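Local coordinates for protein lovastatin nonaketide synthase, polyketide synthase component (Aspergillus terreus, PDB 7CPX) that assembles the nonaketide dihydromonacolin L from malonyl-CoA in lovastatin biosynthesis, working as a homodimeric iterative polyketide synthase together with LovC, at residues Q292-K297 / A334-F339; A1730-P1735 / Q2315-Q2320; L1943-V1947 / H2090-A2095. The protein carries 2 engineered substitutions. All coordinates share one frame; numbering follows the deposited sequence.

Contact 1 (Q292-K297 / A334-F339); sequences QEALIK and AIATAF
The phenyl ring of Phe-339 and the carboxylate of Glu-293 are flat groups that touch across this helix pair, and the amide of Gln-292 is a third, its OE1 beside Ala-334 CB. The ring receives the methyl branch of Ile-296: CG2 comes in obliquely and lies 3.6 Å from Phe-339 CZ, the two side chains crossing at about a right angle. Tyr-300 and Phe-317 also meet this ring, their planes turned nearly perpendicular to it. The carboxylate is reached from its own helix, where Lys-297 NZ forms a 2.8 Å salt bridge with Glu-293 OE2 on the anti side, 32° out of the carboxylate plane. Glu-293 sends CG trans to its backbone N (chi1 179°) and stays extended, which carries the acid across Thr-337. The Thr-337 hydroxyl has its main partner in Glu-333 O, and its exact place beside the acid is less sure. Lys-297 is extended too; its CE passes 3.6 Å from Thr-337 O.

Deeper in, the packing turns apolar. Ile-296 is a knob set among Ala-334, Ile-335, Ala-338 and Phe-339, with CG2 also 3.7 Å from Ala-338 CB. At the other end Ala-334 CB lies 3.5 Å from Gln-292 CB and just as near Glu-293 N. These small alanines let the short axes approach to 8.3 Å while crossing at -41°. Behind the pair, Ile-296 rests on Asn-432 and His-442 of the sheet, and Ile-335 on Phe-317 and Trp-235. The side chain of Gln-292 comes within about 6 Å of that of His-320, a predicted catalytic residue. Helices 289-302 and 327-339 thus form part of the helical layer over the central sheet in the C-terminal half of a thiolase-fold ketosynthase.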
# COMPACT_ATOMS: atom_id res chain seq x y z
N GLN A 292 29.45 28.97 -28.42
CA GLN A 292 29.23 30.18 -27.63
C GLN A 292 30.10 31.33 -28.11
O GLN A 292 29.67 32.49 -28.11
CB GLN A 292 29.50 29.87 -26.15
CG GLN A 292 28.57 28.83 -25.58
CD GLN A 292 29.05 28.27 -24.26
OE1 GLN A 292 30.04 28.74 -23.70
NE2 GLN A 292 28.36 27.25 -23.76
N GLU A 293 31.33 31.04 -28.53
CA GLU A 293 32.18 32.07 -29.12
C GLU A 293 31.54 32.64 -30.38
O GLU A 293 31.52 33.86 -30.58
CB GLU A 293 33.56 31.50 -29.43
CG GLU A 293 34.52 32.49 -30.08
CD GLU A 293 35.75 31.80 -30.65
OE1 GLU A 293 35.87 30.57 -30.50
OE2 GLU A 293 36.59 32.50 -31.26
N ALA A 294 31.02 31.76 -31.24
CA ALA A 294 30.34 32.23 -32.44
C ALA A 294 29.11 33.05 -32.09
O ALA A 294 28.81 34.05 -32.74
CB ALA A 294 29.96 31.04 -33.32
N LEU A 295 28.38 32.63 -31.05
CA LEU A 295 27.22 33.39 -30.60
C LEU A 295 27.62 34.80 -30.18
O LEU A 295 26.98 35.78 -30.58
CB LEU A 295 26.55 32.67 -29.44
CG LEU A 295 25.55 33.48 -28.61
CD1 LEU A 295 24.45 34.02 -29.48
CD2 LEU A 295 24.97 32.63 -27.49
N ILE A 296 28.67 34.91 -29.38
CA ILE A 296 29.10 36.22 -28.90
C ILE A 296 29.54 37.09 -30.07
O ILE A 296 29.16 38.26 -30.18
CB ILE A 296 30.22 36.07 -27.86
CG1 ILE A 296 29.70 35.33 -26.63
CG2 ILE A 296 30.76 37.43 -27.47
CD1 ILE A 296 30.78 34.86 -25.69
N LYS A 297 30.34 36.52 -30.97
CA LYS A 297 30.83 37.29 -32.11
C LYS A 297 29.68 37.75 -32.99
O LYS A 297 29.64 38.91 -33.42
CB LYS A 297 31.82 36.46 -32.92
CG LYS A 297 33.13 36.19 -32.20
CD LYS A 297 34.09 35.38 -33.05
CE LYS A 297 35.45 35.24 -32.39
NZ LYS A 297 36.40 34.48 -33.23
N ALA A 334 35.12 30.10 -24.55
CA ALA A 334 34.32 30.86 -25.51
C ALA A 334 34.50 32.35 -25.29
O ALA A 334 34.70 33.12 -26.24
CB ALA A 334 32.85 30.46 -25.40
N ILE A 335 34.43 32.78 -24.03
CA ILE A 335 34.58 34.20 -23.72
C ILE A 335 35.96 34.70 -24.14
O ILE A 335 36.10 35.75 -24.78
CB ILE A 335 34.32 34.45 -22.22
CG1 ILE A 335 32.86 34.14 -21.89
CG2 ILE A 335 34.64 35.89 -21.86
CD1 ILE A 335 32.55 34.17 -20.42
N ALA A 336 37.00 33.94 -23.79
CA ALA A 336 38.35 34.36 -24.11
C ALA A 336 38.57 34.44 -25.61
O ALA A 336 39.16 35.40 -26.11
CB ALA A 336 39.36 33.40 -23.47
N THR A 337 38.09 33.44 -26.35
CA THR A 337 38.28 33.41 -27.79
C THR A 337 37.40 34.41 -28.53
O THR A 337 37.72 34.78 -29.66
CB THR A 337 38.02 32.01 -28.34
OG1 THR A 337 36.71 31.59 -27.96
CG2 THR A 337 39.04 31.03 -27.78
N ALA A 338 36.30 34.85 -27.91
CA ALA A 338 35.45 35.85 -28.54
C ALA A 338 35.99 37.25 -28.30
O ALA A 338 36.08 38.06 -29.24
CB ALA A 338 34.02 35.73 -28.01
N PHE A 339 36.37 37.56 -27.06
CA PHE A 339 36.90 38.87 -26.73
C PHE A 339 38.42 38.94 -26.83
O PHE A 339 38.97 40.04 -26.76
CB PHE A 339 36.48 39.26 -25.31
CG PHE A 339 34.99 39.29 -25.12
CD1 PHE A 339 34.23 40.32 -25.63
CD2 PHE A 339 34.36 38.28 -24.42
CE1 PHE A 339 32.87 40.35 -25.45
CE2 PHE A 339 32.99 38.30 -24.24
CZ PHE A 339 32.25 39.33 -24.76

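Contact 2 (A1730-P1735 / Q2315-Q2320); sequences AWVQHP and QALAQQ
Apolar contact brings the methyl group of Ala-2316 against Pro-1735 and Trp-1731. Its CB lies 3.8 Å from Pro-1735 CB. Trp-1731 CE3 is 4.0 Å from the same Ala-2316 CB.

Two glutamine side chains flank this methyl. On one side the indole of Trp-1731 runs beside Gln-2315, both side chains pointing the same way, with ring and amide planes 37° apart. Gln-2315 swings CG opposite its own carbonyl carbon (chi1 -71°) and then stays extended; this lays CB 3.7 Å from Trp-1731 CZ3 and leaves its amide oxygen obliquely placed beside the benzo half of the indole. Gln-2320 is bent at chi2, and its side chain crosses that of Pro-1735 at about a right angle, Gln-2320 NE2 lying 4.1 Å from Pro-1735 CG.

What joins here are two separate alpha/beta units. Helix 2305-2323 belongs to the Rossmann-type ketoreductase domain and follows strand 2288-2294 of its parallel sheet, while the loop 1730-1735 links strand 1720-1728 to helix 1735-1750 in a unit that is probably the structural half of a split ketoreductase.

Polar contacts come chiefly through the loop backbone. Trp-1731 O points at the helix flank and takes a CA-H...O contact from Ala-2316 CA at 3.3 Å, the angle at the hydrogen being 130°. The CB of Gln-2319 also borders this oxygen. Ala-1730 O lies 3.6 Å from Ala-2316 CB. Within the loop, His-1734 N bonds back to Ala-1730 O at 3.2 Å, and His-1734 occupies the N-cap position of helix 1735-1750. Asp-1760 holds the start of the loop, accepting a hydrogen bond from Ala-1730 N and a weak one from Trp-1731 N.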
# COMPACT_ATOMS: atom_id res chain seq x y z
N ALA A 1730 41.69 -66.60 5.27
CA ALA A 1730 42.15 -65.54 6.15
C ALA A 1730 40.98 -64.76 6.73
O ALA A 1730 40.92 -64.51 7.94
CB ALA A 1730 43.08 -64.60 5.39
N TRP A 1731 40.03 -64.38 5.89
CA TRP A 1731 38.98 -63.47 6.32
C TRP A 1731 37.97 -64.16 7.23
O TRP A 1731 37.31 -63.49 8.03
CB TRP A 1731 38.28 -62.87 5.10
CG TRP A 1731 39.18 -62.02 4.27
CD1 TRP A 1731 39.72 -62.34 3.06
CD2 TRP A 1731 39.66 -60.71 4.58
NE1 TRP A 1731 40.50 -61.32 2.59
CE2 TRP A 1731 40.48 -60.30 3.51
CE3 TRP A 1731 39.48 -59.85 5.66
CZ2 TRP A 1731 41.11 -59.06 3.49
CZ3 TRP A 1731 40.11 -58.62 5.64
CH2 TRP A 1731 40.91 -58.24 4.56
N VAL A 1732 37.83 -65.48 7.14
CA VAL A 1732 36.80 -66.19 7.88
C VAL A 1732 37.34 -67.08 8.98
O VAL A 1732 36.58 -67.47 9.88
CB VAL A 1732 35.92 -67.02 6.92
CG1 VAL A 1732 34.63 -67.43 7.61
CG2 VAL A 1732 35.64 -66.25 5.65
N GLN A 1733 38.63 -67.44 8.95
CA GLN A 1733 39.19 -68.36 9.93
C GLN A 1733 40.52 -67.92 10.52
O GLN A 1733 40.85 -68.36 11.63
CB GLN A 1733 39.36 -69.76 9.32
CG GLN A 1733 38.08 -70.35 8.77
CD GLN A 1733 37.03 -70.59 9.84
OE1 GLN A 1733 37.31 -70.48 11.03
NE2 GLN A 1733 35.81 -70.91 9.42
N HIS A 1734 41.30 -67.10 9.83
CA HIS A 1734 42.65 -66.72 10.27
C HIS A 1734 42.80 -65.21 10.15
O HIS A 1734 43.33 -64.70 9.15
CB HIS A 1734 43.71 -67.45 9.46
CG HIS A 1734 43.73 -68.93 9.69
ND1 HIS A 1734 44.64 -69.55 10.51
CD2 HIS A 1734 42.93 -69.91 9.21
CE1 HIS A 1734 44.41 -70.85 10.52
NE2 HIS A 1734 43.38 -71.10 9.74
N PRO A 1735 42.36 -64.46 11.16
CA PRO A 1735 42.49 -62.99 11.10
C PRO A 1735 43.92 -62.50 10.96
O PRO A 1735 44.13 -61.40 10.44
CB PRO A 1735 41.85 -62.53 12.41
CG PRO A 1735 40.91 -63.62 12.78
CD PRO A 1735 41.56 -64.89 12.32
N GLN A 2315 38.46 -56.64 10.30
CA GLN A 2315 37.51 -57.15 9.32
C GLN A 2315 37.40 -58.67 9.42
O GLN A 2315 36.30 -59.23 9.43
CB GLN A 2315 37.92 -56.75 7.91
CG GLN A 2315 37.76 -55.28 7.59
CD GLN A 2315 38.26 -54.93 6.20
OE1 GLN A 2315 38.78 -55.79 5.49
NE2 GLN A 2315 38.11 -53.67 5.81
N ALA A 2316 38.54 -59.35 9.47
CA ALA A 2316 38.52 -60.81 9.52
C ALA A 2316 37.95 -61.31 10.84
O ALA A 2316 37.27 -62.34 10.86
CB ALA A 2316 39.92 -61.36 9.31
N LEU A 2317 38.22 -60.62 11.95
CA LEU A 2317 37.62 -61.02 13.21
C LEU A 2317 36.11 -60.87 13.15
O LEU A 2317 35.37 -61.74 13.62
CB LEU A 2317 38.19 -60.20 14.36
CG LEU A 2317 37.71 -60.67 15.74
CD1 LEU A 2317 38.85 -60.71 16.72
CD2 LEU A 2317 36.59 -59.77 16.25
N ALA A 2318 35.62 -59.78 12.55
CA ALA A 2318 34.18 -59.62 12.39
C ALA A 2318 33.60 -60.74 11.53
O ALA A 2318 32.55 -61.31 11.85
CB ALA A 2318 33.87 -58.26 11.76
N GLN A 2319 34.28 -61.06 10.43
CA GLN A 2319 33.77 -62.07 9.52
C GLN A 2319 33.73 -63.45 10.18
O GLN A 2319 32.73 -64.17 10.08
CB GLN A 2319 34.63 -62.10 8.25
CG GLN A 2319 34.35 -60.94 7.31
CD GLN A 2319 35.53 -60.61 6.42
OE1 GLN A 2319 36.68 -60.70 6.84
NE2 GLN A 2319 35.24 -60.23 5.18
N GLN A 2320 34.81 -63.83 10.86
CA GLN A 2320 34.86 -65.12 11.52
C GLN A 2320 33.96 -65.16 12.76
O GLN A 2320 33.55 -66.25 13.18
CB GLN A 2320 36.30 -65.47 11.91
CG GLN A 2320 36.89 -64.59 12.99
CD GLN A 2320 37.11 -65.33 14.29
OE1 GLN A 2320 36.36 -65.16 15.25
NE2 GLN A 2320 38.14 -66.16 14.33

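Contact 3 (L1943-V1947 / H2090-A2095); sequences LAAAV and HVVSLA
Two helices cross here in a region that resembles a medium-chain reductase fold, probably the enoylreductase-like part of the synthase: helix 1935-1953 leads into the parallel sheet whose first strand along the chain is 1964-1968, and helix 2085-2095 crosses that helix. The short axes come within 9.4 Å, and their N-to-C directions make an angle of 112°. Leu-1943 and Val-1947, one turn apart on the first helix, face the second. Leu-1943 leans over the turn from Val-2091 to Ala-2095: its CB meets Val-2091 CG1 at 3.6 Å, CG lies 3.4 Å from the backbone oxygen Val-2091 O, and CD2 reaches Ala-2095 CB at 3.5 Å. Apart from the His-2090 imidazole, the side chains that touch are apolar. Around the pair, helix 1972-1985 adds Met-1977 against Leu-1943 and Ala-1981 against Leu-2094, so three helices share this buried patch.

Val-1947 does its touching through one branch, CG2: with CG1 trans to the backbone N (chi1 173°), CG2 is left opposite the carbonyl carbon and facing the second helix. That methyl meets Leu-2094 CD1 at 3.7 Å and Val-2091 CG2 at 4.0 Å. At the margin the same methyl comes obliquely to the imidazole of His-2090, 3.8 Å from CD2, while Leu-2094 CG covers one face of that ring, offset toward its rim.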
# COMPACT_ATOMS: atom_id res chain seq x y z
N LEU A 1943 -15.70 -46.91 17.11
CA LEU A 1943 -15.93 -47.16 18.52
C LEU A 1943 -14.73 -46.81 19.37
O LEU A 1943 -14.89 -46.42 20.53
CB LEU A 1943 -16.33 -48.62 18.76
CG LEU A 1943 -17.81 -48.95 18.59
CD1 LEU A 1943 -18.68 -48.06 19.47
CD2 LEU A 1943 -18.23 -48.82 17.14
N ALA A 1944 -13.51 -46.92 18.83
CA ALA A 1944 -12.35 -46.42 19.56
C ALA A 1944 -12.49 -44.93 19.80
O ALA A 1944 -12.29 -44.44 20.92
CB ALA A 1944 -11.07 -46.73 18.78
N ALA A 1945 -12.87 -44.18 18.75
CA ALA A 1945 -13.06 -42.75 18.91
C ALA A 1945 -14.18 -42.45 19.91
O ALA A 1945 -14.04 -41.57 20.77
CB ALA A 1945 -13.37 -42.11 17.56
N ALA A 1946 -15.29 -43.17 19.81
CA ALA A 1946 -16.43 -42.92 20.69
C ALA A 1946 -16.08 -43.23 22.14
O ALA A 1946 -16.42 -42.46 23.05
CB ALA A 1946 -17.63 -43.75 20.25
N VAL A 1947 -15.39 -44.35 22.39
CA VAL A 1947 -15.02 -44.71 23.75
C VAL A 1947 -14.01 -43.71 24.30
O VAL A 1947 -14.04 -43.37 25.48
CB VAL A 1947 -14.47 -46.15 23.79
CG1 VAL A 1947 -13.91 -46.46 25.16
CG2 VAL A 1947 -15.57 -47.13 23.43
N HIS A 2090 -15.26 -54.01 25.17
CA HIS A 2090 -16.32 -53.02 25.13
C HIS A 2090 -16.41 -52.37 23.75
O HIS A 2090 -17.51 -52.09 23.26
CB HIS A 2090 -16.08 -51.96 26.20
CG HIS A 2090 -17.09 -50.86 26.23
ND1 HIS A 2090 -18.42 -51.08 26.49
CD2 HIS A 2090 -16.95 -49.53 26.03
CE1 HIS A 2090 -19.07 -49.93 26.45
NE2 HIS A 2090 -18.20 -48.97 26.18
N VAL A 2091 -15.27 -52.12 23.12
CA VAL A 2091 -15.27 -51.51 21.79
C VAL A 2091 -16.01 -52.39 20.80
O VAL A 2091 -16.90 -51.92 20.07
CB VAL A 2091 -13.82 -51.24 21.34
CG1 VAL A 2091 -13.77 -50.96 19.85
CG2 VAL A 2091 -13.23 -50.07 22.12
N VAL A 2092 -15.67 -53.68 20.75
CA VAL A 2092 -16.32 -54.58 19.82
C VAL A 2092 -17.78 -54.78 20.20
O VAL A 2092 -18.64 -54.93 19.32
CB VAL A 2092 -15.57 -55.92 19.74
CG1 VAL A 2092 -14.14 -55.70 19.28
CG2 VAL A 2092 -15.60 -56.65 21.07
N SER A 2093 -18.09 -54.80 21.49
CA SER A 2093 -19.49 -54.95 21.91
C SER A 2093 -20.32 -53.78 21.40
O SER A 2093 -21.42 -53.97 20.87
CB SER A 2093 -19.57 -55.04 23.43
OG SER A 2093 -20.92 -55.14 23.86
N LEU A 2094 -19.81 -52.56 21.54
CA LEU A 2094 -20.53 -51.39 21.04
C LEU A 2094 -20.62 -51.41 19.52
O LEU A 2094 -21.65 -51.05 18.95
CB LEU A 2094 -19.85 -50.11 21.52
CG LEU A 2094 -19.88 -49.79 23.01
CD1 LEU A 2094 -19.01 -48.57 23.29
CD2 LEU A 2094 -21.31 -49.54 23.48
N ALA A 2095 -19.54 -51.83 18.85
CA ALA A 2095 -19.56 -51.90 17.40
C ALA A 2095 -20.63 -52.86 16.92
O ALA A 2095 -21.35 -52.59 15.96
CB ALA A 2095 -18.18 -52.31 16.87

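Followed from the N terminus, the chain first closes contact 1 within the ketosynthase, a short local loop of 36 residues joining two neighbouring helices of one domain. Contact 2 opens much later and spans 579 residues, tying a loop of the probable structural subdomain to a helix of the ketoreductase. Contact 3 is nested inside that span: it opens and closes, across 142 residues, in the reductase-like region inserted between the two joined units. No spans cross. The contacts are far apart, the centres of contacts 2 and 3 being about 57 Å from each other, and contact 1 lies on the opposite side of the chain's centre from both.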